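Local coordinates for PTS-dependent dihydroxyacetone kinase operon regulatory protein (Escherichia coli, PDB 4LRZ), which activates transcription of the dhaKLM operon from a sigma-70 promoter and represses its own expression, this chain being the N-terminal part, probably its sensor domain, at residues W20-W32 with M131-W143. Residues are numbered along the deposited sequence; the frame is centred on the assembly and turned at random.
Sequences WERCNKLMKRETW and MADQHFKQVLWNW
K137 drives its ammonium into the turn of 28-31, where two backbone carbonyls accept from NZ. K28 O is met by K137 NZ at 3.0 Å, almost end-on (C=O...N 165°); T31 O, 2.9 Å from K137 NZ, is reached from above the carbonyl plane. A bend at chi2 brings NZ within reach of both oxygens, while CB and CG rest against the edge of the W32 ring. With the amine gone, as in an alanine here, K28 O and T31 O would probably lose their shared donor and the 28-31 turn be freer to shift. Next along the chain, Q138 N gives R29 O a nearly straight bond (2.9 Å, N-H...O 173°); a water donates to both R29 O and T31 O, tying the two carbonyls together. At the helix end of the contact, W20 NE1 donates to Q134 O (2.9 Å), the acceptor lying near the indole plane. H135 O takes W141 NE1 and, weakly, R29 NH2, whereas F136 O beside R29 NH1 has too poor an angle to count.

Apolar contacts fill in between. The F136 ring, swung between C23 and R29 by a chi1 that sets CG anti to the backbone N, is sandwiched by C23 CB over one face (3.7 Å to the centroid) and R29 CG over the other (3.8 Å); its edge points at the W20 indole face, planes 67° apart. V139 CG1 sits over the W32 five-membered ring, and W32 NE1 is hydrogen-bonded to L100 O. Helix 14-26 and its following loop are thus clasped onto the 3-10 turns linking neighbouring antiparallel strands 128-131 and 143-151 of the GAF-domain sheet.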
ATOM      1  N   TRP F  20      18.731   4.645 -31.278  1.00 46.76           N
ATOM      2  CA  TRP F  20      19.216   4.282 -32.600  1.00 47.89           C
ATOM      3  C   TRP F  20      20.732   4.357 -32.716  1.00 49.03           C
ATOM      4  O   TRP F  20      21.325   3.462 -33.287  1.00 48.24           O
ATOM      5  CB  TRP F  20      18.589   5.155 -33.645  1.00 48.05           C
ATOM      6  CG  TRP F  20      17.168   4.824 -33.981  1.00 51.40           C
ATOM      7  CD1 TRP F  20      16.325   3.956 -33.324  1.00 49.81           C
ATOM      8  CD2 TRP F  20      16.388   5.426 -35.025  1.00 55.07           C
ATOM      9  NE1 TRP F  20      15.093   3.954 -33.926  1.00 49.88           N
ATOM     10  CE2 TRP F  20      15.095   4.845 -34.966  1.00 53.28           C
ATOM     11  CE3 TRP F  20      16.666   6.380 -36.029  1.00 57.24           C
ATOM     12  CZ2 TRP F  20      14.070   5.184 -35.878  1.00 56.36           C
ATOM     13  CZ3 TRP F  20      15.638   6.733 -36.926  1.00 59.84           C
ATOM     14  CH2 TRP F  20      14.354   6.138 -36.838  1.00 58.10           C
ATOM     15  N   GLU F  21      21.357   5.400 -32.163  1.00 50.95           N
ATOM     16  CA  GLU F  21      22.838   5.486 -32.169  1.00 53.97           C
ATOM     17  C   GLU F  21      23.504   4.325 -31.426  1.00 52.76           C
ATOM     18  O   GLU F  21      24.565   3.904 -31.831  1.00 54.24           O
ATOM     19  CB  GLU F  21      23.403   6.813 -31.598  1.00 55.81           C
ATOM     20  CG  GLU F  21      23.009   8.128 -32.324  1.00 63.89           C
ATOM     21  CD  GLU F  21      23.562   9.425 -31.621  1.00 75.37           C
ATOM     22  OE1 GLU F  21      23.899   9.375 -30.392  1.00 78.03           O
ATOM     23  OE2 GLU F  21      23.657  10.495 -32.305  1.00 79.63           O
ATOM     24  N   ARG F  22      22.908   3.825 -30.340  1.00 51.48           N
ATOM     25  CA  ARG F  22      23.490   2.666 -29.625  1.00 50.52           C
ATOM     26  C   ARG F  22      23.339   1.397 -30.459  1.00 49.88           C
ATOM     27  O   ARG F  22      24.265   0.587 -30.573  1.00 50.06           O
ATOM     28  CB  ARG F  22      22.861   2.477 -28.248  1.00 48.88           C
ATOM     29  CG  ARG F  22      23.038   3.674 -27.296  1.00 49.12           C
ATOM     30  CD  ARG F  22      22.560   3.317 -25.857  1.00 48.55           C
ATOM     31  NE  ARG F  22      21.114   3.072 -25.752  1.00 44.95           N
ATOM     32  CZ  ARG F  22      20.208   4.027 -25.511  1.00 46.45           C
ATOM     33  NH1 ARG F  22      20.588   5.300 -25.351  1.00 43.49           N
ATOM     34  NH2 ARG F  22      18.917   3.710 -25.432  1.00 43.49           N
ATOM     35  N   CYS F  23      22.167   1.255 -31.065  1.00 49.74           N
ATOM     36  CA  CYS F  23      21.839   0.091 -31.898  1.00 50.25           C
ATOM     37  C   CYS F  23      22.651   0.017 -33.201  1.00 51.22           C
ATOM     38  O   CYS F  23      22.905  -1.072 -33.714  1.00 50.86           O
ATOM     39  CB  CYS F  23      20.339   0.074 -32.222  1.00 49.49           C
ATOM     40  SG  CYS F  23      19.195  -0.312 -30.830  1.00 49.22           S
ATOM     41  N   ASN F  24      23.036   1.188 -33.715  1.00 52.53           N
ATOM     42  CA  ASN F  24      23.827   1.339 -34.937  1.00 54.84           C
ATOM     43  C   ASN F  24      25.197   0.651 -34.893  1.00 55.70           C
ATOM     44  O   ASN F  24      25.671   0.174 -35.908  1.00 55.27           O
ATOM     45  CB  ASN F  24      24.033   2.830 -35.244  1.00 56.03           C
ATOM     46  CG  ASN F  24      22.985   3.373 -36.171  1.00 58.64           C
ATOM     47  OD1 ASN F  24      22.411   2.631 -36.970  1.00 61.88           O
ATOM     48  ND2 ASN F  24      22.718   4.676 -36.076  1.00 61.17           N
ATOM     49  N   LYS F  25      25.810   0.637 -33.706  1.00 56.37           N
ATOM     50  CA  LYS F  25      27.116   0.042 -33.487  1.00 57.56           C
ATOM     51  C   LYS F  25      27.156  -1.429 -33.901  1.00 57.00           C
ATOM     52  O   LYS F  25      28.053  -1.830 -34.649  1.00 58.75           O
ATOM     53  CB  LYS F  25      27.527   0.178 -32.020  1.00 57.66           C
ATOM     54  CG  LYS F  25      27.747   1.627 -31.528  1.00 62.02           C
ATOM     55  CD  LYS F  25      28.017   1.675 -29.982  1.00 66.10           C
ATOM     56  CE  LYS F  25      27.717   3.054 -29.325  1.00 69.41           C
ATOM     57  NZ  LYS F  25      26.783   3.000 -28.092  1.00 66.72           N
ATOM     58  N   LEU F  26      26.165  -2.210 -33.473  1.00 55.61           N
ATOM     59  CA  LEU F  26      26.258  -3.678 -33.425  1.00 54.43           C
ATOM     60  C   LEU F  26      25.162  -4.466 -34.114  1.00 52.37           C
ATOM     61  O   LEU F  26      25.027  -5.665 -33.884  1.00 51.90           O
ATOM     62  CB  LEU F  26      26.149  -4.134 -31.976  1.00 54.57           C
ATOM     63  CG  LEU F  26      27.232  -3.783 -30.981  1.00 57.85           C
ATOM     64  CD1 LEU F  26      26.572  -3.867 -29.590  1.00 59.16           C
ATOM     65  CD2 LEU F  26      28.447  -4.712 -31.152  1.00 59.30           C
ATOM     66  N   MET F  27      24.358  -3.811 -34.918  1.00 50.47           N
ATOM     67  CA  MET F  27      23.062  -4.360 -35.203  1.00 48.96           C
ATOM     68  C   MET F  27      22.578  -3.720 -36.495  1.00 47.78           C
ATOM     69  O   MET F  27      22.858  -2.552 -36.772  1.00 47.14           O
ATOM     70  CB  MET F  27      22.120  -3.977 -34.032  1.00 48.68           C
ATOM     71  CG  MET F  27      21.347  -5.098 -33.292  1.00 51.04           C
ATOM     72  SD  MET F  27      20.037  -4.452 -32.097  1.00 54.17           S
ATOM     73  CE  MET F  27      21.151  -3.438 -31.120  1.00 46.21           C
ATOM     74  N   LYS F  28      21.820  -4.477 -37.269  1.00 46.97           N
ATOM     75  CA  LYS F  28      21.243  -3.970 -38.511  1.00 47.15           C
ATOM     76  C   LYS F  28      19.714  -3.928 -38.415  1.00 46.17           C
ATOM     77  O   LYS F  28      19.104  -4.739 -37.714  1.00 44.48           O
ATOM     78  CB  LYS F  28      21.694  -4.841 -39.684  1.00 47.61           C
ATOM     79  CG  LYS F  28      23.213  -4.970 -39.764  1.00 50.07           C
ATOM     80  CD  LYS F  28      23.652  -6.393 -40.090  1.00 54.34           C
ATOM     81  CE  LYS F  28      24.172  -6.548 -41.542  1.00 59.12           C
ATOM     82  NZ  LYS F  28      24.101  -7.997 -41.987  1.00 60.29           N
ATOM     83  N   ARG F  29      19.122  -2.981 -39.140  1.00 46.76           N
ATOM     84  CA  ARG F  29      17.681  -2.784 -39.208  1.00 47.10           C
ATOM     85  C   ARG F  29      16.911  -3.961 -39.814  1.00 47.17           C
ATOM     86  O   ARG F  29      15.764  -4.207 -39.440  1.00 46.50           O
ATOM     87  CB  ARG F  29      17.353  -1.476 -39.943  1.00 48.28           C
ATOM     88  CG  ARG F  29      17.808  -0.213 -39.167  1.00 51.52           C
ATOM     89  CD  ARG F  29      17.409   1.102 -39.829  1.00 56.70           C
ATOM     90  NE  ARG F  29      16.547   1.956 -38.993  1.00 63.00           N
ATOM     91  CZ  ARG F  29      15.238   1.768 -38.801  1.00 66.20           C
ATOM     92  NH1 ARG F  29      14.628   0.720 -39.362  1.00 68.35           N
ATOM     93  NH2 ARG F  29      14.534   2.607 -38.039  1.00 64.29           N
ATOM     94  N   GLU F  30      17.508  -4.701 -40.738  1.00 47.77           N
ATOM     95  CA  GLU F  30      16.694  -5.706 -41.447  1.00 48.47           C
ATOM     96  C   GLU F  30      16.821  -7.122 -40.928  1.00 46.76           C
ATOM     97  O   GLU F  30      16.142  -7.991 -41.422  1.00 47.00           O
ATOM     98  CB  GLU F  30      16.919  -5.703 -42.970  1.00 50.11           C
ATOM     99  CG  GLU F  30      17.701  -4.506 -43.508  1.00 56.71           C
ATOM    100  CD  GLU F  30      19.119  -4.456 -42.947  1.00 61.75           C
ATOM    101  OE1 GLU F  30      19.772  -5.532 -42.899  1.00 62.30           O
ATOM    102  OE2 GLU F  30      19.556  -3.345 -42.544  1.00 64.06           O
ATOM    103  N   THR F  31      17.694  -7.379 -39.965  1.00 45.62           N
ATOM    104  CA  THR F  31      17.892  -8.760 -39.548  1.00 45.33           C
ATOM    105  C   THR F  31      16.923  -9.136 -38.447  1.00 45.25           C
ATOM    106  O   THR F  31      16.488  -8.275 -37.658  1.00 44.47           O
ATOM    107  CB  THR F  31      19.323  -9.045 -39.085  1.00 46.02           C
ATOM    108  OG1 THR F  31      19.718  -8.055 -38.122  1.00 45.93           O
ATOM    109  CG2 THR F  31      20.332  -9.061 -40.324  1.00 46.18           C
ATOM    110  N   TRP F  32      16.577 -10.420 -38.406  1.00 45.13           N
ATOM    111  CA  TRP F  32      15.745 -10.970 -37.341  1.00 44.65           C
ATOM    112  C   TRP F  32      16.002 -12.449 -37.302  1.00 44.91           C
ATOM    113  O   TRP F  32      16.053 -13.102 -38.342  1.00 45.94           O
ATOM    114  CB  TRP F  32      14.245 -10.689 -37.581  1.00 44.60           C
ATOM    115  CG  TRP F  32      13.360 -10.916 -36.369  1.00 44.75           C
ATOM    116  CD1 TRP F  32      12.650 -12.048 -36.071  1.00 44.96           C
ATOM    117  CD2 TRP F  32      13.092  -9.984 -35.301  1.00 43.51           C
ATOM    118  NE1 TRP F  32      11.945 -11.878 -34.892  1.00 44.68           N
ATOM    119  CE2 TRP F  32      12.195 -10.625 -34.397  1.00 43.50           C
ATOM    120  CE3 TRP F  32      13.497  -8.665 -35.034  1.00 39.95           C
ATOM    121  CZ2 TRP F  32      11.719 -10.005 -33.227  1.00 40.16           C
ATOM    122  CZ3 TRP F  32      13.014  -8.042 -33.863  1.00 42.25           C
ATOM    123  CH2 TRP F  32      12.131  -8.720 -32.981  1.00 40.27           C
ATOM    124  N   MET F 131       6.187   3.071 -31.874  1.00 36.70           N
ATOM    125  CA  MET F 131       5.268   2.597 -32.922  1.00 39.30           C
ATOM    126  C   MET F 131       5.986   2.512 -34.255  1.00 38.81           C
ATOM    127  O   MET F 131       6.846   3.309 -34.508  1.00 39.68           O
ATOM    128  CB  MET F 131       4.118   3.592 -33.158  1.00 39.68           C
ATOM    129  CG  MET F 131       3.387   4.041 -31.934  1.00 45.53           C
ATOM    130  SD  MET F 131       2.092   5.201 -32.431  1.00 54.06           S
ATOM    131  CE  MET F 131       1.250   4.264 -33.712  1.00 55.59           C
ATOM    132  N   ALA F 132       5.589   1.568 -35.099  1.00 39.03           N
ATOM    133  CA  ALA F 132       5.957   1.524 -36.496  1.00 39.78           C
ATOM    134  C   ALA F 132       7.477   1.664 -36.631  1.00 40.65           C
ATOM    135  O   ALA F 132       8.214   0.981 -35.902  1.00 39.80           O
ATOM    136  CB  ALA F 132       5.217   2.617 -37.248  1.00 40.47           C
ATOM    137  N   ASP F 133       7.918   2.583 -37.492  1.00 41.47           N
ATOM    138  CA  ASP F 133       9.333   2.753 -37.846  1.00 44.02           C
ATOM    139  C   ASP F 133      10.187   3.562 -36.852  1.00 43.51           C
ATOM    140  O   ASP F 133      11.364   3.831 -37.137  1.00 43.46           O
ATOM    141  CB  ASP F 133       9.494   3.271 -39.300  1.00 45.57           C
ATOM    142  CG  ASP F 133       8.932   4.681 -39.518  1.00 49.20           C
ATOM    143  OD1 ASP F 133       8.038   5.144 -38.763  1.00 53.00           O
ATOM    144  OD2 ASP F 133       9.380   5.329 -40.495  1.00 53.71           O
ATOM    145  N   GLN F 134       9.612   3.928 -35.692  1.00 41.90           N
ATOM    146  CA  GLN F 134      10.458   4.305 -34.529  1.00 40.62           C
ATOM    147  C   GLN F 134      11.252   3.087 -34.051  1.00 39.76           C
ATOM    148  O   GLN F 134      12.290   3.245 -33.405  1.00 39.86           O
ATOM    149  CB  GLN F 134       9.638   4.819 -33.325  1.00 39.61           C
ATOM    150  CG  GLN F 134       8.788   6.047 -33.582  1.00 39.22           C
ATOM    151  CD  GLN F 134       7.888   6.383 -32.377  1.00 38.68           C
ATOM    152  OE1 GLN F 134       7.231   5.503 -31.823  1.00 39.37           O
ATOM    153  NE2 GLN F 134       7.871   7.642 -31.968  1.00 38.10           N
ATOM    154  N   HIS F 135      10.737   1.880 -34.313  1.00 38.76           N
ATOM    155  CA  HIS F 135      11.435   0.658 -33.939  1.00 38.86           C
ATOM    156  C   HIS F 135      12.691   0.489 -34.835  1.00 39.62           C
ATOM    157  O   HIS F 135      12.645   0.749 -36.036  1.00 39.64           O
ATOM    158  CB  HIS F 135      10.521  -0.566 -34.046  1.00 37.55           C
ATOM    159  CG  HIS F 135       9.439  -0.611 -32.997  1.00 39.10           C
ATOM    160  ND1 HIS F 135       8.099  -0.496 -33.298  1.00 37.18           N
ATOM    161  CD2 HIS F 135       9.505  -0.771 -31.652  1.00 37.70           C
ATOM    162  CE1 HIS F 135       7.395  -0.529 -32.183  1.00 37.88           C
ATOM    163  NE2 HIS F 135       8.224  -0.719 -31.175  1.00 39.36           N
ATOM    164  N   PHE F 136      13.805   0.052 -34.258  1.00 40.24           N
ATOM    165  CA  PHE F 136      15.019  -0.141 -35.067  1.00 41.05           C
ATOM    166  C   PHE F 136      14.840  -1.259 -36.102  1.00 41.19           C
ATOM    167  O   PHE F 136      15.116  -1.081 -37.288  1.00 42.56           O
ATOM    168  CB  PHE F 136      16.210  -0.409 -34.165  1.00 41.21           C
ATOM    169  CG  PHE F 136      17.538  -0.440 -34.891  1.00 44.00           C
ATOM    170  CD1 PHE F 136      18.212   0.759 -35.203  1.00 44.51           C
ATOM    171  CD2 PHE F 136      18.130  -1.660 -35.253  1.00 42.56           C
ATOM    172  CE1 PHE F 136      19.446   0.744 -35.855  1.00 45.40           C
ATOM    173  CE2 PHE F 136      19.383  -1.675 -35.903  1.00 42.26           C
ATOM    174  CZ  PHE F 136      20.024  -0.474 -36.208  1.00 44.12           C
ATOM    175  N   LYS F 137      14.357  -2.399 -35.637  1.00 41.14           N
ATOM    176  CA  LYS F 137      14.140  -3.596 -36.442  1.00 41.80           C
ATOM    177  C   LYS F 137      12.892  -3.485 -37.263  1.00 42.63           C
ATOM    178  O   LYS F 137      11.820  -3.239 -36.710  1.00 42.21           O
ATOM    179  CB  LYS F 137      13.980  -4.810 -35.524  1.00 40.81           C
ATOM    180  CG  LYS F 137      15.196  -5.108 -34.709  1.00 40.18           C
ATOM    181  CD  LYS F 137      16.361  -5.429 -35.593  1.00 40.06           C
ATOM    182  CE  LYS F 137      17.325  -6.366 -34.902  1.00 39.93           C
ATOM    183  NZ  LYS F 137      18.333  -6.945 -35.858  1.00 40.37           N
ATOM    184  N   GLN F 138      13.026  -3.720 -38.572  1.00 43.98           N
ATOM    185  CA  GLN F 138      11.900  -3.664 -39.521  1.00 45.60           C
ATOM    186  C   GLN F 138      10.775  -4.641 -39.202  1.00 44.79           C
ATOM    187  O   GLN F 138       9.620  -4.395 -39.563  1.00 45.20           O
ATOM    188  CB  GLN F 138      12.369  -3.916 -40.962  1.00 46.96           C
ATOM    189  CG  GLN F 138      12.935  -2.672 -41.649  1.00 51.34           C
ATOM    190  CD  GLN F 138      13.844  -2.989 -42.869  1.00 56.67           C
ATOM    191  OE1 GLN F 138      13.765  -4.068 -43.485  1.00 58.29           O
ATOM    192  NE2 GLN F 138      14.706  -2.029 -43.214  1.00 58.17           N
ATOM    193  N   VAL F 139      11.114  -5.751 -38.556  1.00 44.02           N
ATOM    194  CA  VAL F 139      10.117  -6.766 -38.228  1.00 44.05           C
ATOM    195  C   VAL F 139       9.040  -6.186 -37.289  1.00 43.35           C
ATOM    196  O   VAL F 139       7.876  -6.603 -37.337  1.00 44.23           O
ATOM    197  CB  VAL F 139      10.799  -8.064 -37.687  1.00 43.63           C
ATOM    198  CG1 VAL F 139       9.843  -8.888 -36.844  1.00 43.66           C
ATOM    199  CG2 VAL F 139      11.311  -8.882 -38.862  1.00 45.15           C
ATOM    200  N   LEU F 140       9.415  -5.174 -36.507  1.00 42.02           N
ATOM    201  CA  LEU F 140       8.496  -4.543 -35.556  1.00 41.38           C
ATOM    202  C   LEU F 140       7.686  -3.365 -36.095  1.00 42.06           C
ATOM    203  O   LEU F 140       6.891  -2.787 -35.350  1.00 41.45           O
ATOM    204  CB  LEU F 140       9.240  -4.138 -34.271  1.00 39.57           C
ATOM    205  CG  LEU F 140       9.887  -5.306 -33.499  1.00 38.92           C
ATOM    206  CD1 LEU F 140      10.533  -4.823 -32.206  1.00 36.10           C
ATOM    207  CD2 LEU F 140       8.893  -6.461 -33.205  1.00 33.36           C
ATOM    208  N   TRP F 141       7.853  -3.025 -37.373  1.00 43.14           N
ATOM    209  CA  TRP F 141       7.159  -1.858 -37.947  1.00 44.94           C
ATOM    210  C   TRP F 141       5.630  -1.999 -37.988  1.00 44.49           C
ATOM    211  O   TRP F 141       4.925  -1.015 -38.111  1.00 44.69           O
ATOM    212  CB  TRP F 141       7.707  -1.502 -39.326  1.00 46.29           C
ATOM    213  CG  TRP F 141       9.136  -0.895 -39.301  1.00 52.05           C
ATOM    214  CD1 TRP F 141      10.004  -0.848 -38.232  1.00 53.01           C
ATOM    215  CD2 TRP F 141       9.840  -0.285 -40.405  1.00 56.06           C
ATOM    216  NE1 TRP F 141      11.180  -0.246 -38.599  1.00 54.93           N
ATOM    217  CE2 TRP F 141      11.114   0.110 -39.921  1.00 56.53           C
ATOM    218  CE3 TRP F 141       9.519  -0.038 -41.756  1.00 59.14           C
ATOM    219  CZ2 TRP F 141      12.072   0.742 -40.740  1.00 60.00           C
ATOM    220  CZ3 TRP F 141      10.478   0.590 -42.581  1.00 61.00           C
ATOM    221  CH2 TRP F 141      11.736   0.973 -42.066  1.00 60.94           C
ATOM    222  N   ASN F 142       5.143  -3.224 -37.878  1.00 43.85           N
ATOM    223  CA  ASN F 142       3.717  -3.468 -37.786  1.00 45.47           C
ATOM    224  C   ASN F 142       3.135  -3.372 -36.391  1.00 43.71           C
ATOM    225  O   ASN F 142       1.934  -3.465 -36.252  1.00 44.91           O
ATOM    226  CB  ASN F 142       3.397  -4.835 -38.378  1.00 46.50           C
ATOM    227  CG  ASN F 142       3.663  -4.867 -39.821  1.00 50.10           C
ATOM    228  OD1 ASN F 142       4.597  -5.534 -40.269  1.00 55.65           O
ATOM    229  ND2 ASN F 142       2.915  -4.056 -40.578  1.00 51.86           N
ATOM    230  N   TRP F 143       3.997  -3.174 -35.392  1.00 41.82           N
ATOM    231  CA  TRP F 143       3.635  -3.186 -33.984  1.00 40.02           C
ATOM    232  C   TRP F 143       3.763  -1.829 -33.312  1.00 39.66           C
ATOM    233  O   TRP F 143       4.563  -0.971 -33.735  1.00 39.26           O
ATOM    234  CB  TRP F 143       4.464  -4.245 -33.242  1.00 38.90           C
ATOM    235  CG  TRP F 143       4.157  -5.548 -33.780  1.00 38.69           C
ATOM    236  CD1 TRP F 143       4.706  -6.131 -34.887  1.00 41.51           C
ATOM    237  CD2 TRP F 143       3.106  -6.410 -33.358  1.00 40.44           C
ATOM    238  NE1 TRP F 143       4.094  -7.333 -35.151  1.00 39.39           N
ATOM    239  CE2 TRP F 143       3.111  -7.534 -34.223  1.00 39.35           C
ATOM    240  CE3 TRP F 143       2.171  -6.358 -32.321  1.00 37.42           C
ATOM    241  CZ2 TRP F 143       2.219  -8.584 -34.082  1.00 38.27           C
ATOM    242  CZ3 TRP F 143       1.312  -7.409 -32.165  1.00 37.38           C
ATOM    243  CH2 TRP F 143       1.334  -8.508 -33.044  1.00 38.96           C
TER
HETATM  244  O   HOH W   1      14.355  -6.580 -38.600  1.00 33.00           O